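PDB 2F5X: BugD from Bordetella pertussis Tohama I, which is a periplasmic solute receptor of the tripartite tricarboxylate transporter family that binds aspartic acid, probably to deliver it for uptake. Local coordinates for residues Val23-Ala26 with Pro30-Asn33; Ser37-Met42 with Val50-Lys55; Gly59-Thr64 with Pro94-Tyr99; Ala143-Gly148 with Lys172-Ala177; Cys190-Asn195 with Ile237-Trp242. All coordinates share one frame; numbering follows the deposited sequence.

Contact 1 of 5, residues Val23-Ala26 with Pro30-Asn33; sequences VPFA and PTDN. With ASP (aspartic acid), chain D.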
# COMPACT_ATOMS: atom_id res chain seq x y z
N VAL A 23 1.28 -10.00 6.14
CA VAL A 23 0.81 -9.00 5.18
C VAL A 23 -0.67 -8.78 5.50
O VAL A 23 -1.46 -9.72 5.37
CB VAL A 23 0.96 -9.54 3.74
CG1 VAL A 23 0.22 -8.67 2.73
CG2 VAL A 23 2.43 -9.65 3.38
N PRO A 24 -1.06 -7.60 6.00
CA PRO A 24 -2.45 -7.37 6.41
C PRO A 24 -3.51 -7.25 5.29
O PRO A 24 -4.48 -6.51 5.44
CB PRO A 24 -2.35 -6.05 7.18
CG PRO A 24 -0.89 -6.01 7.64
CD PRO A 24 -0.20 -6.46 6.35
N PHE A 25 -3.33 -8.00 4.21
CA PHE A 25 -4.24 -7.96 3.06
C PHE A 25 -4.29 -9.30 2.37
O PHE A 25 -3.40 -10.14 2.55
CB PHE A 25 -3.80 -6.90 2.05
CG PHE A 25 -3.85 -5.50 2.59
CD1 PHE A 25 -5.07 -4.84 2.71
CD2 PHE A 25 -2.69 -4.87 3.01
CE1 PHE A 25 -5.13 -3.55 3.23
CE2 PHE A 25 -2.74 -3.58 3.54
CZ PHE A 25 -3.96 -2.91 3.64
N ALA A 26 -5.33 -9.49 1.57
CA ALA A 26 -5.54 -10.73 0.84
C ALA A 26 -4.35 -11.08 -0.05
O ALA A 26 -3.70 -10.20 -0.62
CB ALA A 26 -6.81 -10.61 -0.00
N PRO A 30 -1.14 -6.22 -4.10
CA PRO A 30 0.10 -5.44 -4.23
C PRO A 30 1.11 -5.70 -3.11
O PRO A 30 2.28 -5.95 -3.38
CB PRO A 30 -0.38 -3.98 -4.25
CG PRO A 30 -1.80 -4.01 -3.71
CD PRO A 30 -2.34 -5.37 -3.99
N THR A 31 0.66 -5.64 -1.86
CA THR A 31 1.58 -5.84 -0.74
C THR A 31 2.06 -7.29 -0.67
O THR A 31 3.22 -7.55 -0.34
CB THR A 31 0.92 -5.39 0.56
OG1 THR A 31 0.61 -4.00 0.46
CG2 THR A 31 1.91 -5.44 1.74
N ASP A 32 1.17 -8.22 -0.99
CA ASP A 32 1.56 -9.63 -1.08
C ASP A 32 2.65 -9.87 -2.13
O ASP A 32 3.58 -10.65 -1.92
CB ASP A 32 0.32 -10.49 -1.38
CG ASP A 32 0.61 -11.97 -1.26
OD1 ASP A 32 1.04 -12.41 -0.17
OD2 ASP A 32 0.44 -12.75 -2.22
N ASN A 33 2.53 -9.18 -3.27
CA ASN A 33 3.52 -9.28 -4.34
C ASN A 33 4.89 -8.82 -3.86
O ASN A 33 5.90 -9.48 -4.12
CB ASN A 33 3.08 -8.48 -5.57
CG ASN A 33 1.91 -9.11 -6.32
OD1 ASN A 33 1.60 -10.29 -6.13
ND2 ASN A 33 1.28 -8.34 -7.19
N ASP D . -1.90 -2.83 -0.33
CA ASP D . -3.23 -3.48 -0.18
C ASP D . -3.21 -4.93 -0.62
O ASP D . -4.25 -5.50 -0.98
CB ASP D . -4.29 -2.72 -0.96
CG ASP D . -4.54 -1.34 -0.41
OD1 ASP D . -5.22 -0.54 -1.11
OD2 ASP D . -4.09 -0.97 0.71
OXT ASP D . -2.12 -5.52 -0.62
O HOH W 1 -1.74 -8.12 -1.13
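Val23 and Thr31 pass each other in opposite directions, methyl against methyl, with Val23 CG1 3.8 Å from Thr31 CG2; CG1 also lies against the backbone N of Asp32. Thr31 CB lies 3.3 Å from the OXT of the bound aspartic acid, and from it two branches diverge. CG2, anti to the backbone N, turns to the valine, while OG1 (chi1 -61°) turns to the ligand and accepts a hydrogen bond from the ASP N at 2.9 Å. The same hydroxyl is hydrogen-bonded to His239. Facing it, the Phe25 ring spreads beneath the ligand, whose CA sits 3.4 Å above the ring plane, over its centre. The ligand carboxylate rests on the start of helix 30-46: Thr31 N donates to ASP OXT at 3.0 Å (157° at the hydrogen). A water joins both segments to the ligand, lying 2.9 Å from Ala26 O, accepting from Asp32 N and 2.7 Å from ASP OXT. The Asp32 carboxylate is engaged elsewhere, in a salt bridge with Arg36. The ligand's alpha-carboxylate thus meets a helix N terminus, whose dipole would probably stabilise its negative charge, while its amino group is held by the side-chain oxygens of Thr31 and Gln192.

Contact 2 of 5, residues Ser37-Met42 with Val50-Lys55; sequences SLAESM and VVVENK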
# COMPACT_ATOMS: atom_id res chain seq x y z
N SER A 37 8.25 -11.58 -2.98
CA SER A 37 9.54 -11.36 -3.62
C SER A 37 10.62 -11.06 -2.59
O SER A 37 11.73 -11.59 -2.68
CB SER A 37 9.45 -10.23 -4.65
OG SER A 37 8.64 -10.65 -5.74
N LEU A 38 10.29 -10.24 -1.60
CA LEU A 38 11.22 -9.90 -0.52
C LEU A 38 11.55 -11.12 0.35
O LEU A 38 12.71 -11.30 0.78
CB LEU A 38 10.67 -8.76 0.34
CG LEU A 38 11.59 -8.26 1.45
CD1 LEU A 38 12.93 -7.78 0.90
CD2 LEU A 38 10.89 -7.16 2.22
N ALA A 39 10.54 -11.93 0.63
CA ALA A 39 10.75 -13.16 1.40
C ALA A 39 11.84 -14.02 0.76
O ALA A 39 12.71 -14.56 1.45
CB ALA A 39 9.43 -13.94 1.52
N GLU A 40 11.81 -14.11 -0.57
CA GLU A 40 12.80 -14.88 -1.31
C GLU A 40 14.19 -14.25 -1.24
O GLU A 40 15.19 -14.96 -1.05
CB GLU A 40 12.36 -15.04 -2.76
CG GLU A 40 13.33 -15.81 -3.63
CD GLU A 40 12.79 -16.11 -5.01
OE1 GLU A 40 11.56 -15.98 -5.23
OE2 GLU A 40 13.60 -16.49 -5.88
N SER A 41 14.26 -12.93 -1.40
CA SER A 41 15.55 -12.24 -1.46
C SER A 41 16.25 -12.15 -0.12
O SER A 41 17.48 -12.04 -0.08
CB SER A 41 15.43 -10.85 -2.11
OG SER A 41 14.68 -9.95 -1.32
N MSE A 42 15.49 -12.21 0.97
CA MSE A 42 16.08 -12.13 2.31
C MSE A 42 16.70 -13.44 2.76
O MSE A 42 17.56 -13.45 3.64
CB MSE A 42 15.02 -11.72 3.34
CG MSE A 42 14.67 -10.26 3.33
SE MSE A 42 13.20 -9.88 4.56
CE MSE A 42 14.17 -9.87 6.21
N VAL A 50 11.37 -17.29 4.91
CA VAL A 50 10.37 -16.34 5.39
C VAL A 50 9.03 -16.82 4.83
O VAL A 50 8.91 -17.04 3.62
CB VAL A 50 10.68 -14.90 4.90
CG1 VAL A 50 9.54 -13.93 5.27
CG2 VAL A 50 11.99 -14.41 5.47
N VAL A 51 8.06 -17.01 5.72
CA VAL A 51 6.73 -17.51 5.35
C VAL A 51 5.73 -16.36 5.39
O VAL A 51 5.50 -15.77 6.45
CB VAL A 51 6.24 -18.62 6.31
CG1 VAL A 51 4.84 -19.11 5.91
CG2 VAL A 51 7.22 -19.79 6.36
N VAL A 52 5.14 -16.05 4.24
CA VAL A 52 4.16 -14.96 4.17
C VAL A 52 2.80 -15.44 4.68
O VAL A 52 2.31 -16.51 4.29
CB VAL A 52 4.06 -14.37 2.74
CG1 VAL A 52 2.91 -13.37 2.62
CG2 VAL A 52 5.38 -13.72 2.33
N GLU A 53 2.21 -14.65 5.57
CA GLU A 53 0.86 -14.92 6.08
C GLU A 53 -0.03 -13.74 5.74
O GLU A 53 0.32 -12.60 6.00
CB GLU A 53 0.88 -15.17 7.58
CG GLU A 53 1.74 -16.37 7.98
CD GLU A 53 1.75 -16.66 9.47
OE1 GLU A 53 1.44 -15.76 10.28
OE2 GLU A 53 2.09 -17.81 9.84
N ASN A 54 -1.19 -14.03 5.15
CA ASN A 54 -2.10 -12.96 4.76
C ASN A 54 -3.21 -12.82 5.77
O ASN A 54 -3.92 -13.79 6.05
CB ASN A 54 -2.66 -13.24 3.36
CG ASN A 54 -1.57 -13.27 2.32
OD1 ASN A 54 -1.06 -14.33 1.96
ND2 ASN A 54 -1.19 -12.09 1.84
N LYS A 55 -3.35 -11.63 6.35
CA LYS A 55 -4.34 -11.41 7.39
C LYS A 55 -5.12 -10.14 7.11
O LYS A 55 -4.82 -9.08 7.65
CB LYS A 55 -3.67 -11.37 8.78
CG LYS A 55 -2.96 -12.67 9.17
CD LYS A 55 -3.96 -13.84 9.34
CE LYS A 55 -3.30 -15.21 9.11
NZ LYS A 55 -3.65 -15.87 7.80
O HOH W 2 12.28 -17.22 2.21
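Ala39 of helix 30-46 sets its single methyl against the valines of strand 50-54, and this apolar packing carries the direct contact. Ala39 CB lies 3.7 Å from Val50 CB and 3.8 Å from Val50 CG1, and it reaches Val52 CG2 at 4.1 Å. Val50 has CG1 anti to the backbone N (chi1 174°), which lays that branch along the alanine methyl, whereas its CG2 comes near the carbonyl O of Ala39. Val52, two residues further on the same face of the strand, offers the branch beside its backbone N. With only a methyl on the helix side, the two backbones come close: the CA atoms of Ala39 and Val50 are 5.1 Å apart.

No direct hydrogen bond joins the segments; the polar link runs through water. One molecule donates to Ala39 O at 2.8 Å and accepts from Val50 N at 2.9 Å, bridging a helix carbonyl and the first residue of the strand.

The packing belongs to the beta-alpha-beta unit formed by strand 19-23, helix 30-46 and strand 50-54, in which the helix covers the sheet. Strand 50-54 pairs in parallel with strand 19-23, and Val50 and Val52 also touch Met21 and Val23 there. On another side of the helix, Ser37, Leu38 and Ser41 pack on Phe268 of helix 266-274. The chemistry is therefore that of a small hydrophobic seam, closed at its strand-start end, where water bridges a helix carbonyl and a strand N-H that make no direct bond with each other.

Contact 3 of 5, residues Gly59-Thr64 with Pro94-Tyr99; sequences GGTIGT and PGYEPY
The Tyr96 ring takes the methyl of Thr64 over one face and has Thr61 CG2 at its edge, near the ring plane. The contact joins the first turn of helix 61-68, with Gly60 as N-cap residue, to the loop that leads into strand 102-117 of the periplasmic binding protein fold. Over the face the interaction is CH-pi: Thr64 CG2 stands 3.5 Å from the ring centroid, 8° off the normal, and is nearly equidistant from all six carbons. Thr64 directs that methyl anti to its own backbone N, leaving OG1 (chi1 -65°) to turn back along the helix. Within that turn Gly60 O accepts two bonds, from Thr64 N and from Thr64 OG1 at 3.0 Å; the hydroxyl bond fixes the rotation about CA-CB and with it the place of the methyl on the ring. Alongside, Thr61 packs CB against the carbonyl O of Pro94 at 3.5 Å, while its hydroxyl is bonded to Ala58 O. Tyr96 OH has its own partner in Phe84 O, and the Phe84 ring meets the tyrosine at about 40°. Between the two polar tips, a water donates to Thr64 OG1 at 3.1 Å and to Tyr96 OH at 3.0 Å.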
# COMPACT_ATOMS: atom_id res chain seq x y z
N GLY A 59 -8.92 -2.61 6.62
CA GLY A 59 -7.94 -1.76 5.95
C GLY A 59 -6.49 -2.03 6.33
O GLY A 59 -5.64 -1.16 6.15
N GLY A 60 -6.22 -3.22 6.84
CA GLY A 60 -4.88 -3.59 7.27
C GLY A 60 -4.67 -3.50 8.78
O GLY A 60 -3.62 -3.94 9.29
N THR A 61 -5.64 -2.95 9.51
CA THR A 61 -5.42 -2.76 10.95
C THR A 61 -5.42 -4.07 11.72
O THR A 61 -4.75 -4.18 12.73
CB THR A 61 -6.41 -1.79 11.62
OG1 THR A 61 -7.75 -2.23 11.39
CG2 THR A 61 -6.34 -0.41 10.97
N ILE A 62 -6.19 -5.05 11.24
CA ILE A 62 -6.24 -6.36 11.90
C ILE A 62 -4.88 -7.05 11.84
O ILE A 62 -4.37 -7.56 12.86
CB ILE A 62 -7.38 -7.24 11.31
CG1 ILE A 62 -8.76 -6.62 11.59
CG2 ILE A 62 -7.29 -8.68 11.82
CD1 ILE A 62 -9.04 -6.30 13.01
N GLY A 63 -4.27 -7.07 10.66
CA GLY A 63 -2.95 -7.66 10.50
C GLY A 63 -1.88 -6.93 11.29
O GLY A 63 -1.03 -7.54 11.93
N THR A 64 -1.94 -5.60 11.25
CA THR A 64 -0.98 -4.78 11.98
C THR A 64 -1.08 -5.04 13.47
O THR A 64 -0.07 -5.21 14.16
CB THR A 64 -1.22 -3.30 11.66
OG1 THR A 64 -0.93 -3.07 10.27
CG2 THR A 64 -0.20 -2.42 12.43
N PRO A 94 -7.22 1.90 16.48
CA PRO A 94 -6.77 1.05 15.38
C PRO A 94 -6.18 -0.28 15.83
O PRO A 94 -5.94 -1.14 14.98
CB PRO A 94 -5.71 1.91 14.69
CG PRO A 94 -5.18 2.76 15.77
CD PRO A 94 -6.34 3.07 16.68
N GLY A 95 -5.93 -0.44 17.13
CA GLY A 95 -5.41 -1.69 17.66
C GLY A 95 -3.93 -1.63 18.01
O GLY A 95 -3.39 -2.57 18.61
N TYR A 96 -3.27 -0.54 17.64
CA TYR A 96 -1.84 -0.38 17.87
C TYR A 96 -1.52 1.09 18.03
O TYR A 96 -2.34 1.96 17.71
CB TYR A 96 -1.01 -0.99 16.73
CG TYR A 96 -1.24 -0.32 15.39
CD1 TYR A 96 -0.33 0.62 14.90
CD2 TYR A 96 -2.39 -0.58 14.65
CE1 TYR A 96 -0.55 1.27 13.69
CE2 TYR A 96 -2.62 0.06 13.43
CZ TYR A 96 -1.69 0.98 12.96
OH TYR A 96 -1.91 1.62 11.76
N GLU A 97 -0.32 1.35 18.54
CA GLU A 97 0.21 2.68 18.74
C GLU A 97 1.33 2.83 17.70
O GLU A 97 2.31 2.09 17.75
CB GLU A 97 0.74 2.79 20.18
CG GLU A 97 0.53 4.15 20.85
CD GLU A 97 1.65 5.13 20.55
OE1 GLU A 97 1.88 6.03 21.38
OE2 GLU A 97 2.30 5.02 19.49
N PRO A 98 1.18 3.74 16.74
CA PRO A 98 2.11 3.75 15.58
C PRO A 98 3.56 4.04 15.95
O PRO A 98 4.49 3.59 15.26
CB PRO A 98 1.53 4.85 14.68
CG PRO A 98 0.80 5.75 15.63
CD PRO A 98 0.17 4.82 16.64
N TYR A 99 3.78 4.78 17.04
CA TYR A 99 5.14 5.14 17.44
C TYR A 99 5.78 4.18 18.43
O TYR A 99 7.00 4.19 18.59
CB TYR A 99 5.16 6.55 18.04
CG TYR A 99 4.41 7.59 17.22
CD1 TYR A 99 4.79 7.89 15.91
CD2 TYR A 99 3.32 8.26 17.77
CE1 TYR A 99 4.10 8.86 15.17
CE2 TYR A 99 2.63 9.22 17.05
CZ TYR A 99 3.02 9.52 15.75
OH TYR A 99 2.33 10.48 15.04
O HOH W 3 -2.71 -0.54 9.88

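Contact 4 of 5, residues Ala143-Gly148 with Lys172-Ala177; sequences ANAGIG and KGTAPA. With ASP (aspartic acid), chain D.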
# COMPACT_ATOMS: atom_id res chain seq x y z
N ALA A 143 -14.21 1.07 -5.48
CA ALA A 143 -13.69 -0.01 -4.65
C ALA A 143 -12.49 0.46 -3.84
O ALA A 143 -11.68 1.24 -4.34
CB ALA A 143 -13.29 -1.20 -5.52
N ASN A 144 -12.37 -0.02 -2.60
CA ASN A 144 -11.11 0.09 -1.86
C ASN A 144 -10.89 -1.14 -0.98
O ASN A 144 -11.72 -2.06 -0.97
CB ASN A 144 -11.01 1.40 -1.05
CG ASN A 144 -12.05 1.50 0.07
OD1 ASN A 144 -12.44 0.50 0.67
ND2 ASN A 144 -12.49 2.72 0.35
N ALA A 145 -9.78 -1.16 -0.25
CA ALA A 145 -9.44 -2.31 0.58
C ALA A 145 -9.69 -2.02 2.07
O ALA A 145 -8.99 -2.54 2.95
CB ALA A 145 -7.97 -2.76 0.31
N GLY A 146 -10.70 -1.19 2.32
CA GLY A 146 -11.15 -0.86 3.68
C GLY A 146 -10.54 0.43 4.20
O GLY A 146 -9.49 0.85 3.71
N ILE A 147 -11.19 1.05 5.18
CA ILE A 147 -10.69 2.28 5.80
C ILE A 147 -9.29 2.01 6.38
O ILE A 147 -9.10 1.07 7.16
CB ILE A 147 -11.67 2.76 6.91
CG1 ILE A 147 -13.00 3.20 6.28
CG2 ILE A 147 -11.06 3.90 7.73
CD1 ILE A 147 -14.14 3.33 7.27
N GLY A 148 -8.32 2.82 5.96
CA GLY A 148 -6.93 2.56 6.33
C GLY A 148 -6.05 2.05 5.19
O GLY A 148 -4.83 2.04 5.31
N LYS A 172 -11.04 -7.04 1.40
CA LYS A 172 -9.93 -7.39 2.28
C LYS A 172 -8.56 -7.14 1.64
O LYS A 172 -7.52 -7.49 2.20
CB LYS A 172 -10.04 -8.84 2.75
CG LYS A 172 -11.12 -9.04 3.81
CD LYS A 172 -11.28 -10.52 4.15
CE LYS A 172 -12.11 -10.72 5.42
NZ LYS A 172 -13.27 -9.79 5.53
N GLY A 173 -8.58 -6.59 0.43
CA GLY A 173 -7.36 -6.29 -0.30
C GLY A 173 -7.74 -5.88 -1.71
O GLY A 173 -8.90 -6.06 -2.10
N THR A 174 -6.81 -5.33 -2.47
CA THR A 174 -7.17 -5.02 -3.86
C THR A 174 -7.05 -6.19 -4.83
O THR A 174 -7.41 -6.04 -5.99
CB THR A 174 -6.42 -3.79 -4.41
OG1 THR A 174 -5.01 -3.96 -4.20
CG2 THR A 174 -6.82 -2.53 -3.62
N ALA A 175 -6.56 -7.34 -4.37
CA ALA A 175 -6.69 -8.55 -5.18
C ALA A 175 -8.17 -8.94 -5.38
O ALA A 175 -8.63 -9.04 -6.52
CB ALA A 175 -5.84 -9.72 -4.61
N PRO A 176 -8.94 -9.16 -4.30
CA PRO A 176 -10.39 -9.40 -4.47
C PRO A 176 -11.12 -8.23 -5.13
O PRO A 176 -12.05 -8.45 -5.91
CB PRO A 176 -10.91 -9.62 -3.04
CG PRO A 176 -9.84 -9.18 -2.15
CD PRO A 176 -8.54 -9.27 -2.89
N ALA A 177 -10.70 -7.00 -4.84
CA ALA A 177 -11.32 -5.84 -5.50
C ALA A 177 -11.09 -5.89 -7.00
O ALA A 177 -12.02 -5.68 -7.78
CB ALA A 177 -10.80 -4.55 -4.92
N ASP D . -1.90 -2.83 -0.33
CA ASP D . -3.23 -3.48 -0.18
C ASP D . -3.21 -4.93 -0.62
O ASP D . -4.25 -5.50 -0.98
CB ASP D . -4.29 -2.72 -0.96
CG ASP D . -4.54 -1.34 -0.41
OD1 ASP D . -5.22 -0.54 -1.11
OD2 ASP D . -4.09 -0.97 0.71
OXT ASP D . -2.12 -5.52 -0.62
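Ala145 presses its methyl onto Gly173, CB to CA 3.6 Å, and reaches Thr174 CG2 at 4.1 Å. Both sides of this small apolar join also line the aspartic acid pocket. Thr174 N donates a hydrogen bond to ASP O at 3.0 Å, with an angle of 154° at the hydrogen, and Gly173 CA lies 3.3 Å from ASP O. Thr174 CG2, beside its backbone N, approaches the ligand side chain, 3.6 Å from ASP OD1, while Ala145 CB comes within 3.8 Å of ASP CG.

Further out, Thr174 OG1 sits between the backbone N and the carbonyl carbon (chi1 52°) and is hydrogen-bonded to Asp191, which holds the methyl toward the ligand. Gly173 is the N-cap residue of helix 174-182, so ASP O meets the beginning of a helix, whose dipole would probably aid the binding of its charge. The pocket here is built on beta-alpha topology: strand 141-144 runs out into the loop bearing Ala145, and parallel strand 167-170 leads to the helix, as in the domains of periplasmic binding proteins.

The loop is shaped by an Asx turn, in which Gly146 N donates to Asn144 OD1 at 2.9 Å from above the carbonyl plane. Ala145 N is hydrogen-bonded to Ser151 OG, itself a ligand partner. Beyond the ligand shell, Ala143 CB meets Ala177 CB at 4.2 Å, seating the helix's first turn on the end of the strand.

Contact 5 of 5, residues Cys190-Asn195 with Ile237-Trp242; sequences CDQTTN and IWHGMW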
# COMPACT_ATOMS: atom_id res chain seq x y z
N CYS A 190 -8.61 3.23 -7.23
CA CYS A 190 -7.21 3.64 -7.22
C CYS A 190 -6.42 2.55 -6.57
O CYS A 190 -6.76 2.12 -5.47
CB CYS A 190 -7.04 4.93 -6.41
SG CYS A 190 -5.42 5.73 -6.57
N ASP A 191 -5.37 2.08 -7.23
CA ASP A 191 -4.65 0.89 -6.75
C ASP A 191 -3.16 1.00 -7.14
O ASP A 191 -2.80 1.80 -8.02
CB ASP A 191 -5.36 -0.36 -7.31
CG ASP A 191 -4.80 -1.69 -6.79
OD1 ASP A 191 -4.08 -1.77 -5.76
OD2 ASP A 191 -5.11 -2.75 -7.37
N GLN A 192 -2.31 0.25 -6.46
CA GLN A 192 -0.86 0.35 -6.65
C GLN A 192 -0.40 -0.36 -7.91
O GLN A 192 -1.00 -1.37 -8.29
CB GLN A 192 -0.14 -0.24 -5.45
CG GLN A 192 -0.37 0.55 -4.17
CD GLN A 192 -0.11 -0.32 -2.96
OE1 GLN A 192 -1.05 -0.78 -2.30
NE2 GLN A 192 1.15 -0.57 -2.70
N THR A 193 0.65 0.15 -8.55
CA THR A 193 1.19 -0.45 -9.77
C THR A 193 1.68 -1.89 -9.59
O THR A 193 1.74 -2.65 -10.56
CB THR A 193 2.31 0.42 -10.40
OG1 THR A 193 3.37 0.63 -9.45
CG2 THR A 193 1.78 1.82 -10.72
N THR A 194 2.02 -2.28 -8.37
CA THR A 194 2.40 -3.68 -8.09
C THR A 194 1.20 -4.62 -8.24
O THR A 194 1.38 -5.84 -8.27
CB THR A 194 2.94 -3.80 -6.66
OG1 THR A 194 2.14 -3.00 -5.80
CG2 THR A 194 4.36 -3.21 -6.56
N ASN A 195 -0.01 -4.05 -8.30
CA ASN A 195 -1.21 -4.84 -8.60
C ASN A 195 -1.85 -4.54 -9.96
O ASN A 195 -2.52 -5.42 -10.55
CB ASN A 195 -2.25 -4.68 -7.49
CG ASN A 195 -3.30 -5.79 -7.52
OD1 ASN A 195 -2.97 -6.98 -7.58
ND2 ASN A 195 -4.58 -5.40 -7.47
N ILE A 237 2.99 5.07 -1.98
CA ILE A 237 2.71 4.11 -0.92
C ILE A 237 4.02 3.46 -0.48
O ILE A 237 4.45 2.44 -1.03
CB ILE A 237 1.65 3.10 -1.39
CG1 ILE A 237 0.34 3.84 -1.75
CG2 ILE A 237 1.37 2.02 -0.31
CD1 ILE A 237 -0.29 4.68 -0.62
N TRP A 238 4.68 4.09 0.49
CA TRP A 238 5.87 3.50 1.07
C TRP A 238 5.46 2.28 1.89
O TRP A 238 4.32 2.19 2.37
CB TRP A 238 6.64 4.51 1.94
CG TRP A 238 5.80 5.16 3.02
CD1 TRP A 238 5.12 6.34 2.93
CD2 TRP A 238 5.57 4.67 4.34
NE1 TRP A 238 4.47 6.61 4.11
CE2 TRP A 238 4.74 5.60 5.00
CE3 TRP A 238 5.99 3.52 5.05
CZ2 TRP A 238 4.31 5.43 6.33
CZ3 TRP A 238 5.58 3.35 6.38
CH2 TRP A 238 4.74 4.30 7.00
N HIS A 239 6.38 1.34 2.01
CA HIS A 239 6.20 0.11 2.78
C HIS A 239 7.33 0.03 3.81
O HIS A 239 8.47 0.42 3.52
CB HIS A 239 6.30 -1.12 1.87
CG HIS A 239 5.08 -1.39 1.04
ND1 HIS A 239 4.56 -0.48 0.14
CD2 HIS A 239 4.30 -2.50 0.94
CE1 HIS A 239 3.50 -1.01 -0.46
NE2 HIS A 239 3.33 -2.23 0.01
N GLY A 240 6.99 -0.48 4.99
CA GLY A 240 7.97 -0.69 6.06
C GLY A 240 7.91 -2.10 6.61
O GLY A 240 6.96 -2.84 6.35
N MSE A 241 8.94 -2.47 7.37
CA MSE A 241 8.98 -3.75 8.04
C MSE A 241 9.19 -3.47 9.53
O MSE A 241 10.04 -2.66 9.88
CB MSE A 241 10.11 -4.62 7.49
CG MSE A 241 10.26 -5.94 8.20
SE MSE A 241 11.67 -6.98 7.39
CE MSE A 241 10.83 -7.36 5.80
N TRP A 242 8.40 -4.12 10.38
CA TRP A 242 8.45 -3.93 11.82
C TRP A 242 8.46 -5.26 12.56
O TRP A 242 7.93 -6.26 12.06
CB TRP A 242 7.19 -3.20 12.30
CG TRP A 242 6.99 -1.75 11.90
CD1 TRP A 242 7.27 -0.64 12.66
CD2 TRP A 242 6.34 -1.26 10.71
NE1 TRP A 242 6.87 0.50 12.01
CE2 TRP A 242 6.29 0.16 10.81
CE3 TRP A 242 5.81 -1.87 9.57
CZ2 TRP A 242 5.74 0.96 9.81
CZ3 TRP A 242 5.24 -1.06 8.57
CH2 TRP A 242 5.23 0.34 8.70
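The backbones stay well apart, nearest at the CA atoms of Gln192 and Ile237, 7.7 Å from each other, and Gln192 bridges the gap with its side chain at the point where strand 188-192 gives way to helix 193-201. From CG outward the glutamine is extended (chi2 158°), crossing Ile237 at about a right angle, so that NE2 lies 3.5 Å from Ile237 CG2 and CD lies over the same methyl. NE2 then comes to the edge of the His239 ring, near its plane and 3.3 Å from CE1, with amide and ring planes 46° apart. The other amide atom, OE1, accepts from the N of the bound aspartic acid. His239 ND1 donates to Ile237 O at 3.1 Å, the oxygen lying in the ring plane but the donor above the carbonyl plane. Next to the glutamine in the chain, Asp191 OD2 receives Asn195 ND2 at 2.7 Å on its syn lone pair, a nearly straight bond of 177°, and OD1 takes Gln192 N from above the carboxylate plane. Gln192 is thus a first-shell ligand residue at a strand-to-helix junction, backed by Ile237 and His239 in the binding cleft of a periplasmic binding protein.

How the contacts relate
From the N terminus, contact 1 closes the short loop between strand 19-23 and helix 30-46, and contact 2 carries that helix back onto strand 50-54. Contact 3 spans a longer excursion, bringing the loop before strand 102-117 to helix 61-68; its Gly60 and Gly63 lie against Pro24 of contact 1. Contact 4 brings the loop after strand 141-144 to the start of helix 174-182, and contact 5 closes the widest interval, between strand 188-192 and strand 236-244. All five run in series; none nests or crosses. In space contacts 1, 4 and 5 gather round the ligand: Ala26 N probably bonds Lys172 O, and Asn33 ND2 reaches Thr194 O. Met241 touches Leu38 and Met42, linking contacts 2 and 5.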